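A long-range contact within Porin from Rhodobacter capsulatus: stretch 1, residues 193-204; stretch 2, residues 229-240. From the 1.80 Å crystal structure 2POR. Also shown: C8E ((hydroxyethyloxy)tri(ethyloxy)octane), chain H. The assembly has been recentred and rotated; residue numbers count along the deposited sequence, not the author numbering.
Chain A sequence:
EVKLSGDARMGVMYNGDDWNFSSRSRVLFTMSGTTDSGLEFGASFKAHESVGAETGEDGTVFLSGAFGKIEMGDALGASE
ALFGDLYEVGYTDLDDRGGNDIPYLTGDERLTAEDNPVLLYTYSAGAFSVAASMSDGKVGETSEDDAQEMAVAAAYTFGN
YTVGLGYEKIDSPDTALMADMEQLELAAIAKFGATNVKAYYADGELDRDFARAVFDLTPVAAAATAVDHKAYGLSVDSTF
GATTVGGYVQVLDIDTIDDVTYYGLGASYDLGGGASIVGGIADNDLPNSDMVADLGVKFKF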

# COMPACT_ATOMS: atom_id res chain seq x y z
N GLY A 193 17.00 -35.69 -14.81
CA GLY A 193 17.92 -34.74 -15.40
C GLY A 193 17.23 -33.41 -15.74
O GLY A 193 16.66 -32.77 -14.86
N ALA A 194 17.24 -33.02 -17.02
CA ALA A 194 16.66 -31.75 -17.46
C ALA A 194 15.12 -31.73 -17.44
O ALA A 194 14.53 -30.66 -17.66
N THR A 195 14.52 -32.91 -17.24
CA THR A 195 13.08 -33.20 -17.22
C THR A 195 12.44 -33.37 -15.85
O THR A 195 12.91 -34.15 -15.02
N ASN A 196 11.34 -32.68 -15.60
CA ASN A 196 10.64 -32.79 -14.34
C ASN A 196 9.29 -33.40 -14.65
O ASN A 196 8.69 -33.04 -15.68
N VAL A 197 8.79 -34.34 -13.87
CA VAL A 197 7.49 -34.92 -14.12
C VAL A 197 6.78 -34.81 -12.79
O VAL A 197 7.39 -35.03 -11.75
N LYS A 198 5.51 -34.39 -12.76
CA LYS A 198 4.76 -34.29 -11.52
C LYS A 198 3.39 -34.86 -11.91
O LYS A 198 2.90 -34.64 -13.04
N ALA A 199 2.81 -35.63 -11.00
CA ALA A 199 1.51 -36.26 -11.22
C ALA A 199 0.77 -36.36 -9.90
O ALA A 199 1.42 -36.45 -8.85
N TYR A 200 -0.57 -36.33 -9.88
CA TYR A 200 -1.28 -36.49 -8.62
C TYR A 200 -2.63 -37.15 -8.94
O TYR A 200 -3.08 -37.13 -10.09
N TYR A 201 -3.27 -37.67 -7.93
CA TYR A 201 -4.60 -38.18 -8.04
C TYR A 201 -5.25 -37.71 -6.75
O TYR A 201 -4.64 -37.79 -5.67
N ALA A 202 -6.49 -37.22 -6.81
CA ALA A 202 -7.21 -36.74 -5.62
C ALA A 202 -8.64 -37.29 -5.69
O ALA A 202 -9.22 -37.41 -6.77
N ASP A 203 -9.21 -37.58 -4.55
CA ASP A 203 -10.52 -38.17 -4.48
C ASP A 203 -11.19 -37.70 -3.21
O ASP A 203 -10.53 -37.62 -2.15
N GLY A 204 -12.49 -37.36 -3.21
CA GLY A 204 -13.13 -37.01 -1.95
C GLY A 204 -14.58 -36.60 -2.16
O GLY A 204 -15.25 -37.10 -3.08
N HIS A 229 -16.05 -36.54 -5.80
CA HIS A 229 -15.28 -35.96 -6.90
C HIS A 229 -13.94 -36.67 -7.00
O HIS A 229 -13.48 -37.32 -6.04
N LYS A 230 -13.36 -36.52 -8.17
CA LYS A 230 -12.01 -36.93 -8.34
C LYS A 230 -11.32 -35.94 -9.23
O LYS A 230 -11.97 -35.22 -9.99
N ALA A 231 -10.01 -35.84 -9.09
CA ALA A 231 -9.20 -34.93 -9.88
C ALA A 231 -7.85 -35.63 -10.08
O ALA A 231 -7.39 -36.38 -9.20
N TYR A 232 -7.23 -35.50 -11.23
CA TYR A 232 -5.90 -36.06 -11.45
C TYR A 232 -5.21 -35.29 -12.57
O TYR A 232 -5.89 -34.63 -13.38
N GLY A 233 -3.88 -35.28 -12.65
CA GLY A 233 -3.19 -34.53 -13.69
C GLY A 233 -1.71 -34.87 -13.73
O GLY A 233 -1.16 -35.61 -12.91
N LEU A 234 -1.08 -34.29 -14.71
CA LEU A 234 0.29 -34.60 -14.96
C LEU A 234 0.95 -33.42 -15.63
O LEU A 234 0.26 -32.75 -16.43
N SER A 235 2.23 -33.12 -15.33
CA SER A 235 2.92 -32.16 -16.16
C SER A 235 4.34 -32.65 -16.41
O SER A 235 4.89 -33.42 -15.60
N VAL A 236 4.87 -32.17 -17.54
CA VAL A 236 6.21 -32.51 -17.96
C VAL A 236 6.85 -31.22 -18.44
O VAL A 236 6.23 -30.49 -19.23
N ASP A 237 8.07 -30.89 -17.99
CA ASP A 237 8.80 -29.78 -18.60
C ASP A 237 10.25 -30.21 -18.75
O ASP A 237 10.73 -31.02 -17.94
N SER A 238 10.94 -29.70 -19.75
CA SER A 238 12.32 -30.07 -19.96
C SER A 238 13.07 -28.87 -20.45
O SER A 238 12.55 -28.06 -21.23
N THR A 239 14.32 -28.80 -20.00
CA THR A 239 15.19 -27.71 -20.39
C THR A 239 16.34 -28.15 -21.29
O THR A 239 17.09 -29.06 -20.95
N PHE A 240 16.50 -27.48 -22.42
CA PHE A 240 17.61 -27.68 -23.35
C PHE A 240 18.28 -26.32 -23.61
O PHE A 240 17.83 -25.47 -24.42

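In an antiparallel sheet, side chains of paired residues leave on the same face, so a small partner can leave room for a large residue to lean across the neighbouring strand. The two porin strands, inclined at 177°, illustrate this principle. Tyr200 has 76 Å² covered by the other stretch, the largest share here, and faces Gly233. With chi1 in the p well (70°), its ring lies across the neighbouring strand, with Gly233 N and Tyr232 C over one face. Tyr232 CA sits 4.0 Å from the ring centroid, a CH-pi contact, and Tyr200 CE2 reaches Ala231 CB at 4.1 Å. An ideal CB on Gly233 would come within 3.0 Å of Tyr200 CE1, so the bare glycine leaves the ring its room. His229 (69 Å²) repeats the arrangement against Gly204: also p, it carries Gly204 N over one ring face, and an ideal CB there would be 3.2 Å from His229 CE1.

The same face turns polar around Asn196 (57 Å²). Its m rotamer and the p rotamer of Asp237 bring Asn196 ND2 to 3.1 Å from Asp237 OD2, a hydrogen bond that reinforces the backbone pairing. Two waters extend this network: water 1 donates to Asp237 OD2 (2.8 Å) and Ala194 O (2.7 Å), while water 2 donates to Asp237 OD1 (2.8 Å) and accepts from Ser235 OG (2.8 Å).

On the other face, Thr195 OG1 and Ser238 OG share a 2.9 Å hydrogen bond. Farther along, packing becomes apolar: Leu234 CD1 lies 3.8 Å from Val197 CG1 and 4.1 Å from Ala199 CB. Tyr201 (t) brings CD1 to 3.9 Å from Tyr232 CB. The C8E detergent also contacts this face, its C4 4.0 Å from Ala199 CB and its O9 3.6 Å from Tyr232 CD2, at the ring edge.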

# COMPACT_ATOMS: atom_id res chain seq x y z
CB ALA A 194 17.16 -31.46 -18.87
CB THR A 195 12.85 -34.45 -18.07
OG1 THR A 195 13.44 -34.13 -19.33
CG2 THR A 195 11.39 -34.85 -18.24
CB ASN A 196 10.45 -31.43 -13.76
CG ASN A 196 11.77 -30.77 -13.39
OD1 ASN A 196 12.43 -31.16 -12.43
ND2 ASN A 196 12.20 -29.75 -14.13
CB VAL A 197 7.62 -36.39 -14.54
CG1 VAL A 197 6.24 -37.01 -14.75
CG2 VAL A 197 8.30 -36.48 -15.89
CB LYS A 198 4.64 -32.82 -11.10
CG LYS A 198 3.97 -32.76 -9.73
CD LYS A 198 3.84 -31.36 -9.15
CE LYS A 198 5.21 -30.82 -8.82
NZ LYS A 198 5.17 -29.54 -8.13
CB ALA A 199 1.65 -37.66 -11.76
CB TYR A 200 -1.54 -35.13 -7.93
CG TYR A 200 -2.58 -34.26 -8.66
CD1 TYR A 200 -2.24 -33.51 -9.78
CD2 TYR A 200 -3.91 -34.29 -8.22
CE1 TYR A 200 -3.23 -32.80 -10.47
CE2 TYR A 200 -4.90 -33.58 -8.91
CZ TYR A 200 -4.55 -32.84 -10.02
OH TYR A 200 -5.57 -32.16 -10.69
CB TYR A 201 -4.54 -39.70 -8.14
CG TYR A 201 -5.93 -40.28 -7.99
CD1 TYR A 201 -6.75 -40.29 -9.11
CD2 TYR A 201 -6.36 -40.75 -6.75
CE1 TYR A 201 -8.02 -40.78 -8.98
CE2 TYR A 201 -7.64 -41.23 -6.63
CZ TYR A 201 -8.45 -41.24 -7.75
OH TYR A 201 -9.75 -41.72 -7.66
CB ALA A 202 -7.32 -35.20 -5.58
CB ASP A 203 -10.30 -39.69 -4.50
CG ASP A 203 -11.59 -40.47 -4.53
OD1 ASP A 203 -12.17 -40.64 -5.60
OD2 ASP A 203 -12.01 -40.89 -3.47
CB HIS A 229 -15.00 -34.44 -6.71
CG HIS A 229 -14.11 -34.10 -5.49
ND1 HIS A 229 -14.31 -34.33 -4.18
CD2 HIS A 229 -12.88 -33.44 -5.57
CE1 HIS A 229 -13.30 -33.85 -3.49
NE2 HIS A 229 -12.45 -33.32 -4.35
CB LYS A 230 -11.98 -38.31 -8.93
CG LYS A 230 -12.31 -38.56 -10.36
CD LYS A 230 -12.47 -40.09 -10.43
CE LYS A 230 -13.62 -40.59 -9.51
NZ LYS A 230 -13.60 -42.02 -9.20
CB ALA A 231 -9.00 -33.64 -9.10
CB TYR A 232 -5.96 -37.58 -11.78
CG TYR A 232 -7.04 -37.97 -12.77
CD1 TYR A 232 -8.30 -38.26 -12.28
CD2 TYR A 232 -6.77 -38.01 -14.13
CE1 TYR A 232 -9.31 -38.58 -13.15
CE2 TYR A 232 -7.79 -38.34 -15.02
CZ TYR A 232 -9.05 -38.62 -14.52
OH TYR A 232 -10.10 -38.92 -15.39
CB LEU A 234 0.31 -35.77 -15.89
CG LEU A 234 1.59 -36.04 -16.62
CD1 LEU A 234 2.55 -36.75 -15.67
CD2 LEU A 234 1.27 -36.81 -17.86
CB SER A 235 3.04 -30.76 -15.53
OG SER A 235 3.77 -30.60 -14.34
CB VAL A 236 6.21 -33.53 -19.16
CG1 VAL A 236 7.65 -33.90 -19.50
CG2 VAL A 236 5.52 -34.82 -18.79
CB ASP A 237 8.76 -28.53 -17.75
CG ASP A 237 9.29 -28.62 -16.34
OD1 ASP A 237 8.57 -29.02 -15.44
OD2 ASP A 237 10.44 -28.25 -16.16
CB SER A 238 12.43 -31.17 -20.99
OG SER A 238 13.73 -31.76 -20.89
CB THR A 239 15.73 -27.06 -19.13
OG1 THR A 239 14.63 -26.67 -18.33
CG2 THR A 239 16.55 -25.83 -19.45
CB PHE A 240 17.17 -28.24 -24.72
CG PHE A 240 15.68 -28.44 -24.95
CD1 PHE A 240 15.05 -29.55 -24.39
CD2 PHE A 240 14.97 -27.53 -25.71
CE1 PHE A 240 13.70 -29.75 -24.60
CE2 PHE A 240 13.63 -27.74 -25.92
CZ PHE A 240 13.00 -28.84 -25.36
C1 C8E H . -0.06 -41.20 -7.86
C2 C8E H . -0.12 -40.48 -9.21
C3 C8E H . -1.10 -41.11 -10.19
C4 C8E H . -1.40 -40.14 -11.36
C5 C8E H . -2.21 -40.78 -12.50
C6 C8E H . -2.85 -39.84 -13.52
C7 C8E H . -1.91 -39.09 -14.45
C8 C8E H . -2.55 -38.95 -15.83
O9 C8E H . -3.79 -38.25 -16.05
C10 C8E H . -3.72 -37.26 -17.11
C11 C8E H . -4.94 -36.80 -17.94
O12 C8E H . -5.68 -37.67 -18.82
C13 C8E H . -5.22 -37.66 -20.19
C14 C8E H . -6.26 -37.56 -21.32
O15 C8E H . -6.93 -36.33 -21.67
C16 C8E H . -6.74 -35.99 -23.07
C17 C8E H . -7.38 -34.77 -23.80
O18 C8E H . -6.98 -33.39 -23.60
C19 C8E H . -6.29 -32.77 -24.69
C20 C8E H . -4.79 -32.55 -24.56
O21 C8E H . -4.25 -31.85 -25.68
O HOH W 1 13.06 -28.42 -17.20
O HOH W 2 6.50 -30.77 -14.73